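PDB 6EK4: PaxB, which probably serves as one component of a two-component alpha-helical pore-forming toxin, acting with a partner protein to perforate target cell membranes. Local coordinates for residues D214-N217 / P218-E221; D180-K183 / I184-S187; Q326-L329 / T330-H334. All coordinates share one frame; numbering follows the deposited sequence.

Contact 1 of 3, residues D214-N217 / P218-E221; sequences DLAN and PKKE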
# COMPACT_ATOMS: atom_id res chain seq x y z
N ASP A 214 34.40 1.97 65.34
CA ASP A 214 35.57 1.13 65.13
C ASP A 214 35.44 0.38 63.81
O ASP A 214 34.94 -0.74 63.76
CB ASP A 214 35.75 0.14 66.29
CG ASP A 214 37.01 -0.72 66.14
OD1 ASP A 214 36.99 -1.88 66.62
OD2 ASP A 214 38.01 -0.25 65.56
N LEU A 215 35.89 1.03 62.73
CA LEU A 215 35.84 0.45 61.39
C LEU A 215 37.11 0.76 60.62
O LEU A 215 37.80 1.74 60.91
CB LEU A 215 34.63 0.99 60.63
CG LEU A 215 33.26 0.47 61.06
CD1 LEU A 215 32.15 1.31 60.44
CD2 LEU A 215 33.08 -1.00 60.70
N ALA A 216 37.42 -0.08 59.64
CA ALA A 216 38.53 0.17 58.73
C ALA A 216 38.21 1.42 57.91
O ALA A 216 37.05 1.69 57.60
CB ALA A 216 38.76 -1.02 57.82
N ASN A 217 39.25 2.18 57.57
CA ASN A 217 39.06 3.46 56.89
C ASN A 217 38.32 3.37 55.54
O ASN A 217 37.51 4.25 55.24
CB ASN A 217 40.41 4.18 56.72
CG ASN A 217 40.30 5.68 56.96
OD1 ASN A 217 41.19 6.28 57.56
ND2 ASN A 217 39.21 6.28 56.51
N PRO A 218 38.61 2.34 54.72
CA PRO A 218 37.80 2.14 53.52
C PRO A 218 36.32 1.86 53.81
O PRO A 218 35.45 2.32 53.06
CB PRO A 218 38.45 0.92 52.83
CG PRO A 218 39.39 0.34 53.83
CD PRO A 218 39.80 1.47 54.72
N LYS A 219 36.04 1.13 54.89
CA LYS A 219 34.66 0.84 55.29
C LYS A 219 33.91 2.07 55.80
O LYS A 219 32.70 2.17 55.63
CB LYS A 219 34.61 -0.27 56.36
CG LYS A 219 34.33 -1.66 55.81
CD LYS A 219 35.49 -2.19 54.98
CE LYS A 219 35.09 -3.46 54.23
NZ LYS A 219 34.55 -4.51 55.14
N LYS A 220 34.63 3.00 56.44
CA LYS A 220 34.02 4.24 56.92
C LYS A 220 33.42 5.02 55.76
O LYS A 220 32.22 5.30 55.75
CB LYS A 220 35.04 5.11 57.66
CG LYS A 220 35.42 4.60 59.04
CD LYS A 220 36.45 5.52 59.68
CE LYS A 220 36.74 5.11 61.11
NZ LYS A 220 37.75 6.01 61.74
N GLU A 221 34.25 5.34 54.77
CA GLU A 221 33.82 6.11 53.61
C GLU A 221 32.76 5.37 52.78
O GLU A 221 31.95 6.01 52.10
CB GLU A 221 35.02 6.46 52.72
CG GLU A 221 34.77 7.57 51.70
CD GLU A 221 34.42 8.90 52.35
OE1 GLU A 221 33.54 9.61 51.80
OE2 GLU A 221 35.01 9.24 53.40
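Lys220 sets its CG anti to its own carbonyl carbon (chi1 -74°) and runs fully extended beyond it, which lays the lysine stem back along the extended backbone at Leu215. Two points of that stem do the touching. Lys220 CG rests 4.0 Å from Leu215 CB, and further out Lys220 CE lies 3.5 Å from Leu215 O, where the methylene next to the ammonium, probably somewhat polarised, faces the carbonyl oxygen. The ammonium itself goes past Leu215: NZ makes a weak hydrogen bond to Asp211 O, further back in the same loop. Leu215 and Lys219 both touch Tyr194.

The backbone enters helix 217-237 at Ala216, the N-cap residue. Having only a methyl, Ala216 has no side-chain acceptor for capping, and it contributes through its main chain: Lys220 N donates to Ala216 O over 3.0 Å, nearly in line with the carbonyl. Lys219 N is 2.9 Å from the same oxygen. One residue on, Glu221 N reaches Asn217 O in a weak bond of 3.5 Å. Pro218, next after Asn217, lacks an amide hydrogen but is in the first helical turn, where a backbone N-H would have no preceding carbonyl of the helix to bond to. Its CD packs 4.1 Å from Ala216 CB at the surface. Glu221 makes a long, weak ion pair with Lys224, one turn on.

Pro218 thus sits in the first turn as the second residue of the helix, and main-chain bonds from Ala216 and Asn217 close that turn without a side-chain cap from Ala216, while Lys220 lies along the incoming loop by its aliphatic stem and its NZ adds only a weak bond.

Contact 2 of 3, residues D180-K183 / I184-S187; sequences DRNK and IIES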
# COMPACT_ATOMS: atom_id res chain seq x y z
N ASP A 180 17.20 6.87 42.72
CA ASP A 180 16.81 7.45 44.01
C ASP A 180 16.33 6.37 44.99
O ASP A 180 16.59 6.45 46.19
CB ASP A 180 15.70 8.50 43.82
CG ASP A 180 16.20 9.76 43.13
OD1 ASP A 180 17.33 9.75 42.59
OD2 ASP A 180 15.45 10.76 43.11
N ARG A 181 15.62 5.37 44.46
CA ARG A 181 15.21 4.21 45.24
C ARG A 181 16.42 3.36 45.63
O ARG A 181 16.54 2.95 46.78
CB ARG A 181 14.20 3.37 44.45
CG ARG A 181 13.93 1.98 45.01
CD ARG A 181 12.84 1.28 44.21
NE ARG A 181 12.93 -0.18 44.33
CZ ARG A 181 13.79 -0.95 43.66
NH1 ARG A 181 14.66 -0.42 42.81
NH2 ARG A 181 13.77 -2.27 43.84
N ASN A 182 17.30 3.10 44.67
CA ASN A 182 18.49 2.28 44.91
C ASN A 182 19.49 2.92 45.88
O ASN A 182 20.26 2.21 46.53
CB ASN A 182 19.19 1.93 43.59
CG ASN A 182 18.44 0.88 42.78
OD1 ASN A 182 17.60 0.16 43.31
ND2 ASN A 182 18.76 0.80 41.50
N LYS A 183 19.48 4.25 45.98
CA LYS A 183 20.32 4.96 46.94
C LYS A 183 19.82 4.71 48.36
O LYS A 183 20.61 4.51 49.28
CB LYS A 183 20.32 6.47 46.65
CG LYS A 183 20.82 6.85 45.26
CD LYS A 183 22.26 7.32 45.24
CE LYS A 183 22.61 7.89 43.87
NZ LYS A 183 24.04 8.27 43.73
N ILE A 184 18.50 4.73 48.53
CA ILE A 184 17.86 4.43 49.82
C ILE A 184 18.05 2.97 50.21
O ILE A 184 18.24 2.65 51.38
CB ILE A 184 16.36 4.80 49.80
CG1 ILE A 184 16.19 6.32 49.67
CG2 ILE A 184 15.65 4.29 51.05
CD1 ILE A 184 14.76 6.78 49.48
N ILE A 185 18.00 2.07 49.22
CA ILE A 185 18.22 0.64 49.47
C ILE A 185 19.64 0.39 49.98
O ILE A 185 19.84 -0.42 50.88
CB ILE A 185 17.92 -0.21 48.21
CG1 ILE A 185 16.42 -0.20 47.92
CG2 ILE A 185 18.41 -1.64 48.39
CD1 ILE A 185 16.04 -0.64 46.52
N GLU A 186 20.62 1.09 49.40
CA GLU A 186 22.01 0.98 49.84
C GLU A 186 22.20 1.51 51.26
O GLU A 186 23.01 0.97 52.02
CB GLU A 186 22.95 1.71 48.87
CG GLU A 186 23.08 1.07 47.50
CD GLU A 186 24.09 -0.06 47.45
OE1 GLU A 186 24.78 -0.20 46.42
OE2 GLU A 186 24.20 -0.82 48.44
N SER A 187 21.46 2.56 51.61
CA SER A 187 21.48 3.10 52.97
C SER A 187 20.96 2.09 53.98
O SER A 187 21.55 1.90 55.04
CB SER A 187 20.64 4.38 53.06
OG SER A 187 21.30 5.46 52.42
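This is a contact between residues three and four apart within one continuous alpha-helix, near the C-terminal end of the long helix 149-193, where it packs against helices 247-321 and 217-237. The side-chain contact is carried by Arg181 and Ile185. Arg181 CG lies anti to the backbone N (chi1 167°), and the chain stays extended as far as NE. With CG1 beside its own N and chi2 extended (163°), Ile185 lays CD1 over the centre of one guanidinium face, 3.7 Å from Arg181 CZ. The same CD1 is 3.7 Å from Asn182 OD1, the asparagine and isoleucine side chains running alongside each other. While its face meets the methyl, the guanidinium uses NE for a salt bridge to Asp258 on helix 247-321, a bond that should restrict the rotation of the flat group.

The main chain adds the usual helical bonds: Ile185 N to Arg181 O at 3.0 Å, Glu186 N to Asn182 O at 3.1 Å and Ser187 N to Lys183 O at 3.2 Å. In this all-helical, elongated fold the same two turns serve two neighbours. Buried Ile184 packs on Leu250 of helix 247-321 and on Ile233 of helix 217-237. Toward helix 217-237 the polar ends also find partners, Lys183 NZ bonding to Gln229 OE1 and the hydroxyl of buried Ser187 to Ala226 O.

Contact 3 of 3, residues Q326-L329 / T330-H334; sequences QQDL and TKIIH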
# COMPACT_ATOMS: atom_id res chain seq x y z
N GLN A 326 -8.22 -3.53 -50.95
CA GLN A 326 -8.12 -4.95 -50.56
C GLN A 326 -6.82 -5.36 -49.85
O GLN A 326 -6.87 -5.94 -48.77
CB GLN A 326 -8.31 -5.84 -51.80
CG GLN A 326 -7.71 -5.27 -53.09
CD GLN A 326 -7.50 -6.31 -54.17
OE1 GLN A 326 -7.72 -7.50 -53.97
NE2 GLN A 326 -7.06 -5.85 -55.34
N GLN A 327 -5.68 -5.06 -50.46
CA GLN A 327 -4.39 -5.54 -49.98
C GLN A 327 -3.84 -4.70 -48.82
O GLN A 327 -2.99 -5.17 -48.06
CB GLN A 327 -3.38 -5.59 -51.13
CG GLN A 327 -2.16 -6.46 -50.85
CD GLN A 327 -1.40 -6.83 -52.12
OE1 GLN A 327 -2.00 -7.06 -53.17
NE2 GLN A 327 -0.08 -6.90 -52.01
N ASP A 328 -4.31 -3.46 -48.71
CA ASP A 328 -3.97 -2.61 -47.57
C ASP A 328 -4.62 -3.15 -46.30
O ASP A 328 -3.98 -3.23 -45.25
CB ASP A 328 -4.42 -1.17 -47.83
CG ASP A 328 -3.83 -0.17 -46.84
OD1 ASP A 328 -4.60 0.61 -46.25
OD2 ASP A 328 -2.59 -0.18 -46.65
N LEU A 329 -5.90 -3.51 -46.40
CA LEU A 329 -6.65 -4.11 -45.30
C LEU A 329 -5.98 -5.38 -44.75
O LEU A 329 -6.01 -5.62 -43.55
CB LEU A 329 -8.08 -4.44 -45.76
CG LEU A 329 -9.03 -5.10 -44.76
CD1 LEU A 329 -9.14 -4.29 -43.48
CD2 LEU A 329 -10.40 -5.29 -45.39
N THR A 330 -5.39 -6.17 -45.64
CA THR A 330 -4.66 -7.38 -45.25
C THR A 330 -3.48 -7.05 -44.34
O THR A 330 -3.15 -7.82 -43.43
CB THR A 330 -4.17 -8.17 -46.49
OG1 THR A 330 -5.28 -8.52 -47.31
CG2 THR A 330 -3.43 -9.44 -46.07
N LYS A 331 -2.83 -5.91 -44.58
CA LYS A 331 -1.73 -5.45 -43.74
C LYS A 331 -2.25 -4.95 -42.39
O LYS A 331 -1.63 -5.21 -41.35
CB LYS A 331 -0.94 -4.33 -44.43
CG LYS A 331 0.45 -4.11 -43.86
CD LYS A 331 0.84 -2.64 -43.83
CE LYS A 331 0.22 -1.93 -42.64
NZ LYS A 331 0.47 -0.46 -42.67
N ILE A 332 -3.37 -4.23 -42.40
CA ILE A 332 -3.97 -3.69 -41.18
C ILE A 332 -4.40 -4.81 -40.23
O ILE A 332 -4.19 -4.71 -39.02
CB ILE A 332 -5.19 -2.79 -41.48
CG1 ILE A 332 -4.80 -1.59 -42.37
CG2 ILE A 332 -5.84 -2.29 -40.20
CD1 ILE A 332 -3.70 -0.72 -41.81
N ILE A 333 -4.99 -5.86 -40.79
CA ILE A 333 -5.42 -7.02 -40.00
C ILE A 333 -4.22 -7.74 -39.37
O ILE A 333 -4.24 -8.06 -38.19
CB ILE A 333 -6.26 -8.00 -40.84
CG1 ILE A 333 -7.61 -7.37 -41.19
CG2 ILE A 333 -6.47 -9.32 -40.10
CD1 ILE A 333 -8.34 -8.08 -42.32
N HIS A 334 -3.18 -7.97 -40.17
CA HIS A 334 -1.98 -8.66 -39.69
C HIS A 334 -1.19 -7.84 -38.67
O HIS A 334 -0.56 -8.41 -37.77
CB HIS A 334 -1.08 -9.08 -40.86
CG HIS A 334 -1.50 -10.36 -41.52
ND1 HIS A 334 -2.49 -10.41 -42.47
CD2 HIS A 334 -1.07 -11.63 -41.35
CE1 HIS A 334 -2.66 -11.66 -42.87
NE2 HIS A 334 -1.80 -12.42 -42.21
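Leu329 and Ile333, one helical turn apart, meet obliquely, the Ile333 CD1 methyl lying 3.9 Å from the Leu329 branch point CG and 4.0 Å from the Leu329 CD1 methyl. The leucine reaches forward because its CG is anti to the backbone N (chi1 179°), while Ile333 holds CG1 beside its own N, turning CD1 back toward the preceding turn. Under the two side chains, Ile333 N donates to Leu329 O over 3.0 Å. Ile332 N similarly bonds to Asp328 O at 3.1 Å, and its CG1 packs over that same oxygen.

On the adjoining flank the Thr330 hydroxyl makes a weak bond of 3.4 Å from OG1 to Gln326 O; Thr330 N reaches this oxygen weakly too. Thr330 O in turn accepts twice from His334, which approaches from opposite faces of the carbonyl plane with its N and ND1. The ring bond is the shorter, 2.8 Å from His334 ND1 to Thr330 O, and the oxygen lies at the ring edge. This grip should hold the imidazole back against the helix and is consistent with a hydrogen on ND1.

Further out, neighbouring helices fix the apolar side. Leu329 is buried against Leu316 and Thr319 of helix 247-321 and against Leu115 and Val119 of helix 101-141; Ile332 packs on Gln315 and Leu316, and Ile333 on the loop residues Leu75 and Pro76. Thr330 touches Phe81 of helix 80-90. With buried leucine and isoleucines facing inward and Gln327, Lys331 and His334 exposed, the segment is a typical amphipathic helix, here the second arm of an antiparallel helical hairpin that folds back on helix 247-321 in a multi-helix bundle.

Along the chain the order is contact 2, contact 1, contact 3. The first two are neighbours at one end of the elongated molecule: their centres are 20 Å apart and their nearest atoms about 10 Å, without touching. Helix 217-237, which begins in contact 1, goes on to pack against contact 2 on helix 149-193. Contact 3, on helix 326-348, lies on the opposite side of the chain's centre, with its centre 96 Å from that of contact 2 and 111 Å from that of contact 1. The 75-residue helix 247-321 bridges this span, touching contact 2 near its start and contact 3 near its end, consistent with the rod-like, all-helical build of this toxin component.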